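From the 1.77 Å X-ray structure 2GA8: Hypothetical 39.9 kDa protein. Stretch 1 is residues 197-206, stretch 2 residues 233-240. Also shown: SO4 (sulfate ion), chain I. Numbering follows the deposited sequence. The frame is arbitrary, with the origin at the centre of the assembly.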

ATOM      1  N   GLN A 197       4.727  -0.323  -9.076  1.00 11.79           N
ATOM      2  CA  GLN A 197       6.155  -0.085  -8.950  1.00 13.29           C
ATOM      3  C   GLN A 197       6.582  -0.202  -7.489  1.00 12.11           C
ATOM      4  O   GLN A 197       7.664  -0.699  -7.197  1.00 12.49           O
ATOM      5  N   LEU A 198       5.741   0.256  -6.565  1.00 11.93           N
ATOM      6  CA  LEU A 198       6.082   0.124  -5.151  1.00 11.92           C
ATOM      7  C   LEU A 198       6.158  -1.366  -4.827  1.00 11.59           C
ATOM      8  O   LEU A 198       7.041  -1.804  -4.091  1.00 12.36           O
ATOM      9  N   CYS A 199       5.236  -2.150  -5.378  1.00 11.14           N
ATOM     10  CA  CYS A 199       5.243  -3.589  -5.122  1.00 11.00           C
ATOM     11  C   CYS A 199       6.497  -4.259  -5.672  1.00 10.40           C
ATOM     12  O   CYS A 199       7.018  -5.176  -5.054  1.00 10.79           O
ATOM     13  N   LYS A 200       6.993  -3.789  -6.818  1.00 11.43           N
ATOM     14  CA  LYS A 200       8.215  -4.360  -7.395  1.00 13.33           C
ATOM     15  C   LYS A 200       9.409  -4.007  -6.501  1.00 12.18           C
ATOM     16  O   LYS A 200      10.329  -4.804  -6.325  1.00 12.95           O
ATOM     17  N   ILE A 201       9.392  -2.796  -5.957  1.00 11.75           N
ATOM     18  CA  ILE A 201      10.450  -2.336  -5.072  1.00 12.43           C
ATOM     19  C   ILE A 201      10.421  -3.179  -3.802  1.00 11.65           C
ATOM     20  O   ILE A 201      11.458  -3.637  -3.322  1.00 10.85           O
ATOM     21  N   LEU A 202       9.225  -3.395  -3.262  1.00 10.83           N
ATOM     22  CA  LEU A 202       9.099  -4.203  -2.058  1.00 11.42           C
ATOM     23  C   LEU A 202       9.555  -5.641  -2.292  1.00 11.49           C
ATOM     24  O   LEU A 202      10.234  -6.233  -1.450  1.00 14.03           O
ATOM     25  N   ALA A 203       9.180  -6.207  -3.433  1.00 11.89           N
ATOM     26  CA  ALA A 203       9.568  -7.575  -3.738  1.00 10.90           C
ATOM     27  C   ALA A 203      11.081  -7.674  -3.860  1.00 11.45           C
ATOM     28  O   ALA A 203      11.681  -8.665  -3.451  1.00 11.88           O
ATOM     29  N   LYS A 204      11.699  -6.640  -4.423  1.00 11.49           N
ATOM     30  CA  LYS A 204      13.147  -6.644  -4.576  1.00 13.07           C
ATOM     31  C   LYS A 204      13.822  -6.563  -3.210  1.00 13.27           C
ATOM     32  O   LYS A 204      14.849  -7.206  -2.989  1.00 14.44           O
ATOM     33  N   THR A 205      13.263  -5.778  -2.288  1.00 13.11           N
ATOM     34  CA  THR A 205      13.878  -5.686  -0.967  1.00 14.84           C
ATOM     35  C   THR A 205      13.646  -6.970  -0.179  1.00 16.78           C
ATOM     36  O   THR A 205      14.422  -7.312   0.712  1.00 19.57           O
ATOM     37  N   SER A 206      12.588  -7.692  -0.523  1.00 14.23           N
ATOM     38  CA  SER A 206      12.258  -8.940   0.155  1.00 15.61           C
ATOM     39  C   SER A 206      13.152 -10.086  -0.315  1.00 16.87           C
ATOM     40  O   SER A 206      13.582 -10.932   0.480  1.00 15.49           O
ATOM     41  N   THR A 233      21.946  -2.410   4.010  1.00 14.90           N
ATOM     42  CA  THR A 233      21.770  -2.204   2.570  1.00 16.57           C
ATOM     43  C   THR A 233      20.376  -1.768   2.134  1.00 16.53           C
ATOM     44  O   THR A 233      20.184  -1.392   0.980  1.00 16.65           O
ATOM     45  N   ILE A 234      19.414  -1.817   3.049  1.00 14.55           N
ATOM     46  CA  ILE A 234      18.034  -1.447   2.741  1.00 15.26           C
ATOM     47  C   ILE A 234      17.780   0.031   3.024  1.00 15.45           C
ATOM     48  O   ILE A 234      17.855   0.473   4.165  1.00 17.16           O
ATOM     49  N   PRO A 235      17.464   0.816   1.979  1.00 15.27           N
ATOM     50  CA  PRO A 235      17.213   2.249   2.153  1.00 16.78           C
ATOM     51  C   PRO A 235      15.812   2.549   2.658  1.00 16.00           C
ATOM     52  O   PRO A 235      14.944   1.680   2.650  1.00 17.58           O
ATOM     53  N   ASP A 236      15.601   3.784   3.105  1.00 16.60           N
ATOM     54  CA  ASP A 236      14.284   4.197   3.568  1.00 16.09           C
ATOM     55  C   ASP A 236      13.434   4.440   2.329  1.00 16.94           C
ATOM     56  O   ASP A 236      13.893   5.050   1.365  1.00 17.25           O
ATOM     57  N   ILE A 237      12.201   3.953   2.356  1.00 16.27           N
ATOM     58  CA  ILE A 237      11.283   4.136   1.238  1.00 15.22           C
ATOM     59  C   ILE A 237      10.101   4.924   1.774  1.00 15.66           C
ATOM     60  O   ILE A 237       9.448   4.493   2.722  1.00 16.26           O
ATOM     61  N   PHE A 238       9.837   6.079   1.173  1.00 15.90           N
ATOM     62  CA  PHE A 238       8.732   6.933   1.591  1.00 16.17           C
ATOM     63  C   PHE A 238       7.570   6.827   0.619  1.00 14.37           C
ATOM     64  O   PHE A 238       7.741   6.992  -0.584  1.00 15.45           O
ATOM     65  N   VAL A 239       6.389   6.551   1.152  1.00 15.15           N
ATOM     66  CA  VAL A 239       5.214   6.407   0.312  1.00 15.76           C
ATOM     67  C   VAL A 239       4.170   7.462   0.648  1.00 15.58           C
ATOM     68  O   VAL A 239       4.002   7.847   1.809  1.00 16.59           O
ATOM     69  N   PRO A 240       3.457   7.952  -0.376  1.00 15.12           N
ATOM     70  CA  PRO A 240       2.428   8.974  -0.179  1.00 14.87           C
ATOM     71  C   PRO A 240       1.249   8.511   0.664  1.00 15.66           C
ATOM     72  O   PRO A 240       0.983   7.315   0.796  1.00 13.40           O
TER

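The helix of residues 197-206 lies across the segment 233-240, whose last four residues form a strand running nearly antiparallel to it, at 155° between the two N-to-C directions. The axes approach no closer than 11.3 Å, a gap bridged by side chains alone: no hydrogen bond crosses between the stretches, and the 269 Å² of buried surface comes from apolar packing.

Gln197 lies out of reach of the strand. Leu198, one residue on, directs its CA-to-CB bond toward it in the t rotamer, with chi2 near +60°. In this conformation CD1 touches two strand residues, lying 3.8 Å from Val239 CG1 and 4.2 Å from Ile237 CG2. Both partners adopt chi1 m and point toward the helix, whereas the intervening Phe238 points away, as expected from the alternation of a strand.

Cys199 and Lys200 fall on parts of the helix that do not reach the second stretch. Lys200 is exposed, and its side chain, m at chi1 and t thereafter, extends to a sulfate ion, probably acquired from the crystallisation liquor; Lys200 NZ donates a hydrogen bond of 2.8 Å to sulfate O2.

Ile201 returns to the interface three residues after Leu198. In its m, t rotamer it offers CG2 to Ile237 CD1 at 3.6 Å, the closest contact between the stretches. Ile237, also m, t, has the largest area covered by the opposing stretch, because it meets the helix at three positions: Leu198, Ile201 and Thr205. Its CG2 faces Leu198, while CD1 reaches the other two.

Leu202 (m, t) leaves CA sideways; its end comes nearer the strand, but Leu202 CD2 remains 4.7 Å from Ile237 CD1. Ala203 makes no contact, and Lys204, extended with all four chi angles t, is likewise directed elsewhere.

Thr205 closes the helical side of the interface and has the most covered surface of the helix residues. Its p rotamer brings OG1 back over the preceding turn, where it donates a 2.8 Å hydrogen bond to Leu202 O. The hydroxyl is also hydrogen-bonded elsewhere in the structure, and the carbon atoms of the side chain meet the other stretch: CB lies 4.1 Å from Ile234 CD1, and CG2 is 4.3 Å from Ile237 CD1. Ile234, with both chi angles m, belongs to the loop before the strand, so the packing extends beyond the strand itself. Ser206 points away, and its OG is hydrogen-bonded elsewhere in the structure.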

ATOM      1  CB  GLN A 197       6.529   1.293  -9.506  1.00 13.07           C
ATOM      2  CG  GLN A 197       8.030   1.497  -9.691  1.00 15.16           C
ATOM      3  CD  GLN A 197       8.671   0.423 -10.565  1.00 16.12           C
ATOM      4  OE1 GLN A 197       8.118   0.027 -11.588  1.00 19.10           O
ATOM      5  NE2 GLN A 197       9.851  -0.038 -10.167  1.00 18.13           N
ATOM      6  CB  LEU A 198       5.024   0.793  -4.260  1.00 11.75           C
ATOM      7  CG  LEU A 198       5.176   0.560  -2.750  1.00 11.19           C
ATOM      8  CD1 LEU A 198       6.511   1.114  -2.269  1.00 13.00           C
ATOM      9  CD2 LEU A 198       4.019   1.234  -2.004  1.00 13.99           C
ATOM     10  CB  CYS A 199       3.992  -4.250  -5.693  1.00 11.12           C
ATOM     11  SG  CYS A 199       2.491  -3.744  -4.835  1.00 12.36           S
ATOM     12  CB  LYS A 200       8.464  -3.804  -8.798  1.00 12.23           C
ATOM     13  CG  LYS A 200       7.433  -4.210  -9.833  1.00 15.21           C
ATOM     14  CD  LYS A 200       7.874  -3.763 -11.225  1.00 17.55           C
ATOM     15  CE  LYS A 200       6.942  -4.291 -12.300  1.00 19.62           C
ATOM     16  NZ  LYS A 200       7.420  -3.900 -13.658  1.00 21.74           N
ATOM     17  CB  ILE A 201      10.255  -0.840  -4.718  1.00 13.21           C
ATOM     18  CG1 ILE A 201      10.590   0.017  -5.941  1.00 15.24           C
ATOM     19  CG2 ILE A 201      11.112  -0.458  -3.516  1.00 14.30           C
ATOM     20  CD1 ILE A 201      10.316   1.491  -5.759  1.00 19.41           C
ATOM     21  CB  LEU A 202       7.652  -4.194  -1.557  1.00 12.67           C
ATOM     22  CG  LEU A 202       7.153  -2.848  -1.030  1.00 12.96           C
ATOM     23  CD1 LEU A 202       5.687  -2.966  -0.632  1.00 15.67           C
ATOM     24  CD2 LEU A 202       7.999  -2.429   0.169  1.00 16.07           C
ATOM     25  CB  ALA A 203       8.899  -8.049  -5.032  1.00 10.36           C
ATOM     26  CB  LYS A 204      13.601  -5.478  -5.460  1.00 14.65           C
ATOM     27  CG  LYS A 204      15.099  -5.493  -5.758  1.00 18.81           C
ATOM     28  CD  LYS A 204      15.465  -4.567  -6.915  1.00 22.23           C
ATOM     29  CE  LYS A 204      16.944  -4.697  -7.260  1.00 26.30           C
ATOM     30  NZ  LYS A 204      17.315  -3.921  -8.476  1.00 28.85           N
ATOM     31  CB  THR A 205      13.354  -4.472  -0.145  1.00 13.82           C
ATOM     32  OG1 THR A 205      11.926  -4.523  -0.024  1.00 15.25           O
ATOM     33  CG2 THR A 205      13.759  -3.176  -0.813  1.00 14.71           C
ATOM     34  CB  SER A 206      10.787  -9.287  -0.105  1.00 16.71           C
ATOM     35  OG  SER A 206      10.435 -10.534   0.465  1.00 19.34           O
ATOM     36  CB  THR A 233      22.106  -3.474   1.777  1.00 18.10           C
ATOM     37  OG1 THR A 233      21.156  -4.498   2.095  1.00 19.88           O
ATOM     38  CG2 THR A 233      23.508  -3.951   2.111  1.00 19.20           C
ATOM     39  CB  ILE A 234      17.050  -2.318   3.566  1.00 14.34           C
ATOM     40  CG1 ILE A 234      17.297  -3.799   3.259  1.00 15.78           C
ATOM     41  CG2 ILE A 234      15.604  -1.933   3.254  1.00 16.77           C
ATOM     42  CD1 ILE A 234      16.967  -4.213   1.825  1.00 16.32           C
ATOM     43  CB  PRO A 235      17.426   2.793   0.752  1.00 16.41           C
ATOM     44  CG  PRO A 235      16.775   1.714  -0.084  1.00 17.46           C
ATOM     45  CD  PRO A 235      17.285   0.422   0.569  1.00 16.76           C
ATOM     46  CB  ASP A 236      14.357   5.501   4.375  1.00 17.23           C
ATOM     47  CG  ASP A 236      14.931   5.305   5.767  1.00 20.77           C
ATOM     48  OD1 ASP A 236      15.039   4.147   6.217  1.00 20.44           O
ATOM     49  OD2 ASP A 236      15.259   6.320   6.420  1.00 22.24           O
ATOM     50  CB  ILE A 237      10.783   2.784   0.701  1.00 13.91           C
ATOM     51  CG1 ILE A 237      11.970   1.950   0.223  1.00 14.38           C
ATOM     52  CG2 ILE A 237       9.794   3.010  -0.444  1.00 14.55           C
ATOM     53  CD1 ILE A 237      11.615   0.509  -0.086  1.00 13.58           C
ATOM     54  CB  PHE A 238       9.207   8.379   1.683  1.00 19.12           C
ATOM     55  CG  PHE A 238      10.221   8.597   2.760  1.00 20.59           C
ATOM     56  CD1 PHE A 238       9.819   8.812   4.071  1.00 22.82           C
ATOM     57  CD2 PHE A 238      11.582   8.522   2.474  1.00 23.60           C
ATOM     58  CE1 PHE A 238      10.760   8.946   5.090  1.00 24.51           C
ATOM     59  CE2 PHE A 238      12.530   8.655   3.488  1.00 23.48           C
ATOM     60  CZ  PHE A 238      12.119   8.866   4.793  1.00 24.28           C
ATOM     61  CB  VAL A 239       4.607   4.985   0.445  1.00 18.13           C
ATOM     62  CG1 VAL A 239       5.669   3.939   0.112  1.00 18.70           C
ATOM     63  CG2 VAL A 239       4.086   4.759   1.840  1.00 21.96           C
ATOM     64  CB  PRO A 240       2.018   9.324  -1.606  1.00 14.40           C
ATOM     65  CG  PRO A 240       2.181   8.009  -2.319  1.00 13.42           C
ATOM     66  CD  PRO A 240       3.513   7.527  -1.785  1.00 15.97           C
TER
HETATM   67  S   SO4 I 405       5.085  -4.651 -16.414  1.00 69.67           S
HETATM   68  O1  SO4 I 405       3.979  -3.739 -16.058  1.00 69.10           O
HETATM   69  O2  SO4 I 405       6.369  -3.935 -16.285  1.00 69.34           O
HETATM   70  O3  SO4 I 405       5.076  -5.816 -15.510  1.00 68.30           O
HETATM   71  O4  SO4 I 405       4.915  -5.109 -17.808  1.00 68.64           O